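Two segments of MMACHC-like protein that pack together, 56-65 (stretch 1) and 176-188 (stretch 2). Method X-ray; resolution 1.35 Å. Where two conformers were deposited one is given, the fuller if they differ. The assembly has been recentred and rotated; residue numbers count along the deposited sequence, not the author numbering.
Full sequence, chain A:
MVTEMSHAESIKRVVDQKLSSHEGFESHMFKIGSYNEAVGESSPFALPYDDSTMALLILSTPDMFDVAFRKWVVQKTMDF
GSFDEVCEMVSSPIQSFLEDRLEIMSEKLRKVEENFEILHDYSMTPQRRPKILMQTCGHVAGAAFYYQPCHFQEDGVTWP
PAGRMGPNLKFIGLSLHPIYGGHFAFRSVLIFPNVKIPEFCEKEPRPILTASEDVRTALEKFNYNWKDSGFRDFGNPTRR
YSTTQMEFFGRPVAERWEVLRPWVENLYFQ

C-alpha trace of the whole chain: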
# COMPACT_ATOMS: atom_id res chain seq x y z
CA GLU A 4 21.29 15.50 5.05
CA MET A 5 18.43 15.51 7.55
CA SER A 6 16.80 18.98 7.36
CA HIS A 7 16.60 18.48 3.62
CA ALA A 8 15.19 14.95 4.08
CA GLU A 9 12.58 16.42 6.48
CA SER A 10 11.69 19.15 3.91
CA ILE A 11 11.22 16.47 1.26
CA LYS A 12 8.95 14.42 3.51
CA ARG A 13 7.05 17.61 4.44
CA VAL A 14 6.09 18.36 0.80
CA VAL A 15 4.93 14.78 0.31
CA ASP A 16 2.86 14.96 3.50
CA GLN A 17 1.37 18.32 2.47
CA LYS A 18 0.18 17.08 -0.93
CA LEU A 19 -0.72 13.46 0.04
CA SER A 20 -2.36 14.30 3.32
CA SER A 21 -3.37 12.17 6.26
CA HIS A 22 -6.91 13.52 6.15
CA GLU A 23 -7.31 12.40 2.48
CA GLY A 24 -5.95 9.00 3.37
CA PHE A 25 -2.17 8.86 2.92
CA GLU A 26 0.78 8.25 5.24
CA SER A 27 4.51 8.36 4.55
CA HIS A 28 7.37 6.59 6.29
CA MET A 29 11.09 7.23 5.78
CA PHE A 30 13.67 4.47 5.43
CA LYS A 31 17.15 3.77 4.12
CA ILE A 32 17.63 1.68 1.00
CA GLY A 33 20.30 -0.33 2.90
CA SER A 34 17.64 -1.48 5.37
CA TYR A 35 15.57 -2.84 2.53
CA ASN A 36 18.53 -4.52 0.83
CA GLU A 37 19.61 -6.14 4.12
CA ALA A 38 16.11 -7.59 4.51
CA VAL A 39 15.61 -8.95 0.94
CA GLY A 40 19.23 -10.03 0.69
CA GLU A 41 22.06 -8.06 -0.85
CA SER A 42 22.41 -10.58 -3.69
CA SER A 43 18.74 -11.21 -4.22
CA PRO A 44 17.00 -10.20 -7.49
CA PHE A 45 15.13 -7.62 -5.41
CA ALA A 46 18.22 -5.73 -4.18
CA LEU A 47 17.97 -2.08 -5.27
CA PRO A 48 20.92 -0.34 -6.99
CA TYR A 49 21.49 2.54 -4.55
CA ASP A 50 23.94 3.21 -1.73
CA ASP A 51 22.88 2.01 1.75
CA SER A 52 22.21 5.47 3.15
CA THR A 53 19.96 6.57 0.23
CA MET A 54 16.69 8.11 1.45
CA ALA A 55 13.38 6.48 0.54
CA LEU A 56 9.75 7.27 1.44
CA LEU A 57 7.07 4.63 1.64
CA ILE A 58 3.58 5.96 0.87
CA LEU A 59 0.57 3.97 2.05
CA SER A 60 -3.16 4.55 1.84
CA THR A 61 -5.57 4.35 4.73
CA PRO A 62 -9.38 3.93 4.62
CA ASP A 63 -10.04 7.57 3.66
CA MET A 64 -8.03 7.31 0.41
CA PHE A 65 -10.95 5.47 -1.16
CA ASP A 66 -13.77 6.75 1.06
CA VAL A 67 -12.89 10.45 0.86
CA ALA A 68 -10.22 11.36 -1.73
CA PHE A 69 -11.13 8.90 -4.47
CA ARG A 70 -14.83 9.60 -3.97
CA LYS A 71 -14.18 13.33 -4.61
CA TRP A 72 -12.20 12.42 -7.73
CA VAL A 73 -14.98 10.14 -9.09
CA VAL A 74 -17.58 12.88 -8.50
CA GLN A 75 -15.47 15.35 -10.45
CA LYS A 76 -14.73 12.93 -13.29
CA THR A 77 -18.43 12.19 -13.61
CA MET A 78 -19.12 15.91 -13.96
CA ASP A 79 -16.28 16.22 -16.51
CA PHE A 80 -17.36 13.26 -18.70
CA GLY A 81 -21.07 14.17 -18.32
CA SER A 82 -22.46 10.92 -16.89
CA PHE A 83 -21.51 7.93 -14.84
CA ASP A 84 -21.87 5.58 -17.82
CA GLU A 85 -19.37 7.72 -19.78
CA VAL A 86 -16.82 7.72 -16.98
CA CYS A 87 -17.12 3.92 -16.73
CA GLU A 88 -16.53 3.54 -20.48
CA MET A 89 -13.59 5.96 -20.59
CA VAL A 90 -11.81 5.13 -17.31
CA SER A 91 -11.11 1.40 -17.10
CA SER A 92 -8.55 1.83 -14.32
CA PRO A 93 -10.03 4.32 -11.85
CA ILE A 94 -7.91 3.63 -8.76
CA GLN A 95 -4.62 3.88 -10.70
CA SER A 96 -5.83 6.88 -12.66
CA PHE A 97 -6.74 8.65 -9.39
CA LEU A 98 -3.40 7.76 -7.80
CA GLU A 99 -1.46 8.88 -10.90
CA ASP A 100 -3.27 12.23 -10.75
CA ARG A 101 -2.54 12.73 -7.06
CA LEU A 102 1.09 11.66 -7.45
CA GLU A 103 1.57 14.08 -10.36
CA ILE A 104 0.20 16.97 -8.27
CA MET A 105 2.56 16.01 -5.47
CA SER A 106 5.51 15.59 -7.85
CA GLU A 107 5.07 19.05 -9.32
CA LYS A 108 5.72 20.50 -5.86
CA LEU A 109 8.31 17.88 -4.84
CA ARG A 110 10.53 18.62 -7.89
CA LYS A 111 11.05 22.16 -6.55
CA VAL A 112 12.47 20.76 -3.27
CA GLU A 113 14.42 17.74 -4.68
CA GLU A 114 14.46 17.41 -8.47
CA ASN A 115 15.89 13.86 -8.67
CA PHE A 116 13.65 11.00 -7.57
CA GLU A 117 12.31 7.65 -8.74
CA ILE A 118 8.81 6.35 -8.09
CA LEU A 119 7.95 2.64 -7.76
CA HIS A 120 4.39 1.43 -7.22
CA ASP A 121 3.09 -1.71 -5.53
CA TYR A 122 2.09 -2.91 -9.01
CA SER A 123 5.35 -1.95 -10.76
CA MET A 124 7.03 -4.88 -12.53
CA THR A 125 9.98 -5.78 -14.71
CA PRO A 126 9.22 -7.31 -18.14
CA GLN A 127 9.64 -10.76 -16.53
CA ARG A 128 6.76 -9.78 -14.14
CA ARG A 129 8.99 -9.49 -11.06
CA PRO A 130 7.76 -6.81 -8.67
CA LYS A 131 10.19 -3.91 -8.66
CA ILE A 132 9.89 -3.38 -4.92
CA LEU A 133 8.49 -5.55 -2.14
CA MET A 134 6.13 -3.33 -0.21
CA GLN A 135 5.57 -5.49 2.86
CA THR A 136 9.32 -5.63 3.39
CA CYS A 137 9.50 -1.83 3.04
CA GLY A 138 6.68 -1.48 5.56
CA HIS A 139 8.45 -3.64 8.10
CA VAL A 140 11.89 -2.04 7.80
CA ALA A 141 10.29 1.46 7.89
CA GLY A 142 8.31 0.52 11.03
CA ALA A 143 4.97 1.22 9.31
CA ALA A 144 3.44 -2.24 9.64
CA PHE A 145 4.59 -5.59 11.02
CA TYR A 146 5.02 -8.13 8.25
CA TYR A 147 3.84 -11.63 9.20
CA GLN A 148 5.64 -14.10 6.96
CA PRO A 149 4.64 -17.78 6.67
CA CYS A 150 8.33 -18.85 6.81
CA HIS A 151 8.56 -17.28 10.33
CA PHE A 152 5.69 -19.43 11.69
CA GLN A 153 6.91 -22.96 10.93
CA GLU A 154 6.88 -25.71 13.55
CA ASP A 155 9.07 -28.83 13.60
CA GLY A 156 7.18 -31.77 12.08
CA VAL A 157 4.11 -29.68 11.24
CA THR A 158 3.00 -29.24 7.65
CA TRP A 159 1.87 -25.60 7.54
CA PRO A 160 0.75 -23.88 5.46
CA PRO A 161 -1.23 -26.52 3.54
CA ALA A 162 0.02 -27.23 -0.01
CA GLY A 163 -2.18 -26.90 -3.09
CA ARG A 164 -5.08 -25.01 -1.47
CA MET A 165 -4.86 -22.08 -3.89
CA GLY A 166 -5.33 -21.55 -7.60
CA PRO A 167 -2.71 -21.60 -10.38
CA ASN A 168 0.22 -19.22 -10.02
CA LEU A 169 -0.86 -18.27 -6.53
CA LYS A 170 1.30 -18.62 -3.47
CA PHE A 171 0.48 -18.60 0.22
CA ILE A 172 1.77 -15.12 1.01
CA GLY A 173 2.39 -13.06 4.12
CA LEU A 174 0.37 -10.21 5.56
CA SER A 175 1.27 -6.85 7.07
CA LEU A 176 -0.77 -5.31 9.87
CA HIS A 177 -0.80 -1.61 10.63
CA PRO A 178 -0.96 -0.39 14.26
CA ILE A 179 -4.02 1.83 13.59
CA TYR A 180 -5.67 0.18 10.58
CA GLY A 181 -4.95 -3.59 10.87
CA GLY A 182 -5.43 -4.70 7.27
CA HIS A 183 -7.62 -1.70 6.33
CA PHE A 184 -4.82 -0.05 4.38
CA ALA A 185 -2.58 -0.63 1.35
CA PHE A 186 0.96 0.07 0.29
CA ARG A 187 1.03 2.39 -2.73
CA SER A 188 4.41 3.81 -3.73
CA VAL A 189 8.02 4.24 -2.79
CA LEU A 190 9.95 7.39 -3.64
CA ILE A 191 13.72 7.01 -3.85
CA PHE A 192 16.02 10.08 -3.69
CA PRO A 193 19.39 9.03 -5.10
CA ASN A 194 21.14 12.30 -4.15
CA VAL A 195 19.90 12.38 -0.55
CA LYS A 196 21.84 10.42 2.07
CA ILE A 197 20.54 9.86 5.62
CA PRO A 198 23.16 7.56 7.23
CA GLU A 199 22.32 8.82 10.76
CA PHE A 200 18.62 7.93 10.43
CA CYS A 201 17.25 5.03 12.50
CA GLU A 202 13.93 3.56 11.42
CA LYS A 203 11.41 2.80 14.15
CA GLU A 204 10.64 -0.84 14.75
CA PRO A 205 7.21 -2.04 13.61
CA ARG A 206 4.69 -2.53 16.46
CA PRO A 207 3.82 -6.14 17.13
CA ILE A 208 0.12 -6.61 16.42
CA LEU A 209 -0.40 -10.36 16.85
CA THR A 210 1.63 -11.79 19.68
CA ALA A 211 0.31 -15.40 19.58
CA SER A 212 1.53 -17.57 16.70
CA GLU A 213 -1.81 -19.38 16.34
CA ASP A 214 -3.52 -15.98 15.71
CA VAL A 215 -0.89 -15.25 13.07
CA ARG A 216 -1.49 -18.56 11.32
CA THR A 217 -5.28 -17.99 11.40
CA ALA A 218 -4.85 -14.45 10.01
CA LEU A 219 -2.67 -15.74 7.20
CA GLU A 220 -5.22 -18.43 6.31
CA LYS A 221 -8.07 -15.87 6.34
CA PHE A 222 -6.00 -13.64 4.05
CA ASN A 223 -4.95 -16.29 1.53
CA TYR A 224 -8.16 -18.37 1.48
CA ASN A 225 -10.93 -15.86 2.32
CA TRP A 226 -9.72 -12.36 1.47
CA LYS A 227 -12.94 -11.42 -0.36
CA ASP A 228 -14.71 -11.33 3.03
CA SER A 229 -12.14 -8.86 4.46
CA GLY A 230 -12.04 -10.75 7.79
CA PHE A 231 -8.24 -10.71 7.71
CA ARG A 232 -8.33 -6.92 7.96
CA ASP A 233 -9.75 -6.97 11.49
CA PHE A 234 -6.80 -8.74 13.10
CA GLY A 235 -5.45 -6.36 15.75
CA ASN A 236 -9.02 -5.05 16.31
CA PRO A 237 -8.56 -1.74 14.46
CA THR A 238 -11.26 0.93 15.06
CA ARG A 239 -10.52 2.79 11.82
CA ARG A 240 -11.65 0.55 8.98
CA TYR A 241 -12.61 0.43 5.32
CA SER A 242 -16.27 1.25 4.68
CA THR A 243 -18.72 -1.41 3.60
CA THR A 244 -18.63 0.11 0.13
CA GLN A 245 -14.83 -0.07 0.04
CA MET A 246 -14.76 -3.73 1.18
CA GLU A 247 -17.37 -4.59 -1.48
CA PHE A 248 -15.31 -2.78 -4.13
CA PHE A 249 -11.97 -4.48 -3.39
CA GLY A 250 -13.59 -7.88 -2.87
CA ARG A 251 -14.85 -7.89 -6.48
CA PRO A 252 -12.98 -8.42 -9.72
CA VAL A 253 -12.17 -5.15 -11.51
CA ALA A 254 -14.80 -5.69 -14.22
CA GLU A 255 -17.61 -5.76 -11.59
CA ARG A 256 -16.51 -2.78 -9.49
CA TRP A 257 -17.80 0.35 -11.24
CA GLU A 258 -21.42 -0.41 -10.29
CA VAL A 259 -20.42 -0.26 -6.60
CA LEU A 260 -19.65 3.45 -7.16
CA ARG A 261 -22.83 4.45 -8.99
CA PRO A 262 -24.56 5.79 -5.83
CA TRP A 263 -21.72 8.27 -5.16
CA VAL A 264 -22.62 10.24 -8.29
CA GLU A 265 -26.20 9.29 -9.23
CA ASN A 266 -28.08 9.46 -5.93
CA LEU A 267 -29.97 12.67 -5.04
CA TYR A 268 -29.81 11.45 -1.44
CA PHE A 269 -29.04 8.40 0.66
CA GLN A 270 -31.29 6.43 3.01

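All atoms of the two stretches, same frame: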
# COMPACT_ATOMS: atom_id res chain seq x y z
N LEU A 56 11.04 7.06 0.76
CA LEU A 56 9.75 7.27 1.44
C LEU A 56 8.75 6.26 0.95
O LEU A 56 8.48 6.16 -0.24
CB LEU A 56 9.19 8.68 1.19
CG LEU A 56 9.91 9.83 1.86
CD1 LEU A 56 9.33 11.14 1.35
CD2 LEU A 56 9.75 9.75 3.37
N LEU A 57 8.18 5.53 1.90
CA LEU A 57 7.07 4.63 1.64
C LEU A 57 5.76 5.39 1.84
O LEU A 57 5.52 5.91 2.91
CB LEU A 57 7.15 3.45 2.61
CG LEU A 57 5.98 2.46 2.59
CD1 LEU A 57 5.88 1.76 1.25
CD2 LEU A 57 6.11 1.47 3.73
N ILE A 58 4.89 5.33 0.83
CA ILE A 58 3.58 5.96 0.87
C ILE A 58 2.53 4.85 0.93
O ILE A 58 2.54 3.92 0.10
CB ILE A 58 3.31 6.84 -0.38
CG1 ILE A 58 4.38 7.97 -0.47
CG2 ILE A 58 1.92 7.39 -0.32
CD1 ILE A 58 4.39 8.74 -1.79
N LEU A 59 1.68 4.91 1.95
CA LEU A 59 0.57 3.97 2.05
C LEU A 59 -0.74 4.70 2.11
O LEU A 59 -0.78 5.92 2.41
CB LEU A 59 0.76 3.02 3.20
CG LEU A 59 0.85 3.52 4.60
CD1 LEU A 59 -0.55 3.78 5.15
CD2 LEU A 59 1.57 2.50 5.50
N SER A 60 -1.80 4.01 1.73
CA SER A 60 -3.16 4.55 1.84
C SER A 60 -3.90 3.95 3.01
O SER A 60 -3.75 2.77 3.32
CB SER A 60 -3.93 4.30 0.54
OG SER A 60 -3.95 2.93 0.19
N THR A 61 -4.75 4.76 3.61
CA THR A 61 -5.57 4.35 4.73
C THR A 61 -7.04 4.38 4.25
O THR A 61 -7.28 4.67 3.08
CB THR A 61 -5.30 5.27 5.92
OG1 THR A 61 -5.89 6.55 5.68
CG2 THR A 61 -3.79 5.45 6.13
N PRO A 62 -8.01 4.06 5.13
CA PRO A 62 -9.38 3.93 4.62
C PRO A 62 -9.91 5.15 3.86
O PRO A 62 -10.66 4.99 2.88
CB PRO A 62 -10.19 3.68 5.89
CG PRO A 62 -9.23 2.93 6.77
CD PRO A 62 -7.92 3.63 6.53
N ASP A 63 -9.53 6.36 4.29
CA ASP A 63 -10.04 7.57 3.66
C ASP A 63 -9.51 7.84 2.23
O ASP A 63 -10.09 8.65 1.53
CB ASP A 63 -9.84 8.80 4.54
CG ASP A 63 -10.81 8.85 5.72
OD1 ASP A 63 -11.82 8.12 5.72
OD2 ASP A 63 -10.60 9.66 6.61
N MET A 64 -8.46 7.14 1.79
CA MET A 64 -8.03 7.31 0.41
C MET A 64 -9.18 7.01 -0.53
O MET A 64 -9.54 7.83 -1.39
CB MET A 64 -6.82 6.42 0.06
CG MET A 64 -6.26 6.72 -1.33
SD MET A 64 -5.71 5.26 -2.25
CE MET A 64 -7.27 4.38 -2.51
N PHE A 65 -9.79 5.85 -0.36
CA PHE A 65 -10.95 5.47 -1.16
C PHE A 65 -12.21 6.25 -0.73
O PHE A 65 -12.95 6.78 -1.57
CB PHE A 65 -11.16 3.95 -1.04
CG PHE A 65 -12.35 3.43 -1.79
CD1 PHE A 65 -13.62 3.42 -1.20
CD2 PHE A 65 -12.21 2.91 -3.07
CE1 PHE A 65 -14.69 2.85 -1.86
CE2 PHE A 65 -13.29 2.40 -3.74
CZ PHE A 65 -14.53 2.34 -3.13
N LEU A 176 0.27 -5.93 9.08
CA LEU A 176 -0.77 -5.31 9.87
C LEU A 176 -0.29 -4.01 10.47
O LEU A 176 0.77 -3.94 11.11
CB LEU A 176 -1.28 -6.27 10.97
CG LEU A 176 -2.02 -7.53 10.47
CD1 LEU A 176 -2.24 -8.52 11.59
CD2 LEU A 176 -3.34 -7.17 9.78
N HIS A 177 -1.08 -2.98 10.24
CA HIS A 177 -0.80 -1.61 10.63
C HIS A 177 -1.31 -1.38 12.07
O HIS A 177 -2.35 -1.90 12.45
CB HIS A 177 -1.51 -0.70 9.63
CG HIS A 177 -1.17 0.75 9.75
ND1 HIS A 177 -1.64 1.56 10.75
CD2 HIS A 177 -0.44 1.54 8.94
CE1 HIS A 177 -1.17 2.79 10.58
NE2 HIS A 177 -0.45 2.80 9.48
N PRO A 178 -0.58 -0.57 12.85
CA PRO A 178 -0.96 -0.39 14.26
C PRO A 178 -2.29 0.35 14.50
O PRO A 178 -2.87 0.27 15.61
CB PRO A 178 0.22 0.39 14.84
CG PRO A 178 0.86 1.05 13.69
CD PRO A 178 0.68 0.11 12.54
N ILE A 179 -2.72 1.14 13.52
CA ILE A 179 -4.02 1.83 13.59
C ILE A 179 -5.07 1.06 12.78
O ILE A 179 -6.19 0.86 13.25
CB ILE A 179 -3.95 3.29 13.04
CG1 ILE A 179 -2.85 4.10 13.73
CG2 ILE A 179 -5.29 3.96 13.17
CD1 ILE A 179 -2.71 5.52 13.20
N TYR A 180 -4.70 0.63 11.57
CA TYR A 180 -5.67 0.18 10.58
C TYR A 180 -5.79 -1.34 10.43
O TYR A 180 -6.68 -1.80 9.72
CB TYR A 180 -5.38 0.80 9.22
CG TYR A 180 -5.34 2.31 9.28
CD1 TYR A 180 -6.46 3.04 9.58
CD2 TYR A 180 -4.15 2.99 9.11
CE1 TYR A 180 -6.42 4.43 9.70
CE2 TYR A 180 -4.08 4.36 9.27
CZ TYR A 180 -5.22 5.08 9.55
OH TYR A 180 -5.18 6.46 9.69
N GLY A 181 -4.94 -2.13 11.09
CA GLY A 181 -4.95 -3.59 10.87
C GLY A 181 -4.63 -3.85 9.41
O GLY A 181 -3.58 -3.44 8.93
N GLY A 182 -5.55 -4.50 8.71
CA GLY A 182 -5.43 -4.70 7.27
C GLY A 182 -6.27 -3.75 6.42
O GLY A 182 -6.38 -3.95 5.20
N HIS A 183 -6.80 -2.69 7.03
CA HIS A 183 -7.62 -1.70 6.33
C HIS A 183 -6.71 -0.58 5.79
O HIS A 183 -6.85 0.61 6.14
CB HIS A 183 -8.65 -1.15 7.28
CG HIS A 183 -9.62 -2.17 7.77
ND1 HIS A 183 -10.77 -2.49 7.06
CD2 HIS A 183 -9.65 -2.90 8.90
CE1 HIS A 183 -11.43 -3.40 7.74
NE2 HIS A 183 -10.78 -3.66 8.86
N PHE A 184 -5.76 -0.98 4.97
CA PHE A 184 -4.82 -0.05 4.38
C PHE A 184 -4.16 -0.76 3.19
O PHE A 184 -4.34 -1.98 3.03
CB PHE A 184 -3.72 0.38 5.41
CG PHE A 184 -2.60 -0.62 5.55
CD1 PHE A 184 -2.75 -1.78 6.31
CD2 PHE A 184 -1.39 -0.41 4.92
CE1 PHE A 184 -1.72 -2.72 6.39
CE2 PHE A 184 -0.36 -1.35 5.00
CZ PHE A 184 -0.52 -2.50 5.74
N ALA A 185 -3.39 -0.03 2.39
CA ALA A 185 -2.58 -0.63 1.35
C ALA A 185 -1.30 0.12 1.17
O ALA A 185 -1.24 1.33 1.36
CB ALA A 185 -3.35 -0.68 0.04
N PHE A 186 -0.26 -0.60 0.74
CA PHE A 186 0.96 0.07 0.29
C PHE A 186 0.73 0.61 -1.12
O PHE A 186 0.04 0.00 -1.90
CB PHE A 186 2.13 -0.89 0.32
CG PHE A 186 2.41 -1.45 1.68
CD1 PHE A 186 2.97 -0.64 2.67
CD2 PHE A 186 2.06 -2.76 2.01
CE1 PHE A 186 3.25 -1.16 3.93
CE2 PHE A 186 2.36 -3.27 3.27
CZ PHE A 186 2.93 -2.49 4.21
N ARG A 187 1.27 1.78 -1.42
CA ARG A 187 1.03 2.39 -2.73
C ARG A 187 2.31 2.65 -3.52
O ARG A 187 2.40 2.23 -4.68
CB ARG A 187 0.19 3.69 -2.60
CG ARG A 187 -1.22 3.42 -2.07
CD ARG A 187 -2.04 2.56 -3.03
NE ARG A 187 -3.38 2.27 -2.53
CZ ARG A 187 -4.18 1.39 -3.08
NH1 ARG A 187 -3.86 0.81 -4.25
NH2 ARG A 187 -5.33 1.08 -2.49
N SER A 188 3.24 3.40 -2.96
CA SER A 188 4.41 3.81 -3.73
C SER A 188 5.62 3.98 -2.83
O SER A 188 5.50 4.22 -1.63
CB SER A 188 4.17 5.15 -4.49
OG SER A 188 3.05 5.08 -5.34
O HOH W 1 -6.30 1.58 0.37

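Segments 56-65 and 176-188 of MMACHC-like protein pack through a short antiparallel strand pairing, flanked by side-chain contacts from the loop that leads into the second strand. Along 176-188, contact begins at His 177, whose ring meets Leu 59 at its edge, CD2 of His 177 lying 4.1 Å from CD2 of Leu 59. The same ring organizes its own loop: ND1 of His 177 accepts a hydrogen bond from N of Ile 179 (3.0 Å) and a weak one from N of Tyr 180 (3.3 Å). Pro 178 and Ile 179 do not reach the other segment. Tyr 180 does, turning one ring face to Thr 61 in a CH-pi contact, with CB of Thr 61 3.8 Å from the ring centroid and 21° off the normal; CD1 of Tyr 180 also touches CD of Pro 62 at 3.4 Å.

A type II' turn from Tyr 180 to His 183 then reverses the chain, closed by N of His 183 bonding to O of Tyr 180 at 2.8 Å. Gly 181 sits in it at a positive phi (61°), a conformation that favours glycine. The carbonyl O of His 183 is buried against CD of Pro 62 (3.2 Å); proline offers it no amide hydrogen, and this oxygen has no hydrogen-bonding partner in the model. At Phe 184, CB lies 3.2 Å from O of Ser 60, while the ring places CD2 4.2 Å from CD2 of Leu 59.

Regular pairing starts at Ala 185, which exchanges two backbone hydrogen bonds with Ser 60: N of Ala 185 to O of Ser 60 at 3.0 Å, and N of Ser 60 to O of Ala 185 at 2.8 Å. Phe 186 faces Leu 59 as a non-hydrogen-bonded pair, their side chains sharing a sheet face; CE1 of Phe 186 also reaches CD2 of Leu 57 at 3.9 Å.

A beta bulge follows, shifting the register by one residue. Consequently O of Ile 58 accepts from two successive amides, N of Arg 187 at 2.9 Å and N of Ser 188 at 3.2 Å. The Arg 187 side chain folds back along the first segment: its NE donates to OG of Ser 60 (2.9 Å), near the guanidinium plane, and lies 3.8 Å from SD of Met 64. One water bridges the same two side chains, 2.7 Å from OG of Ser 60 and accepting from NH2 of Arg 187 at 3.1 Å. Ser 188 completes the pairing, its O receiving N of Ile 58 at 2.8 Å in a nearly straight hydrogen bond (169°).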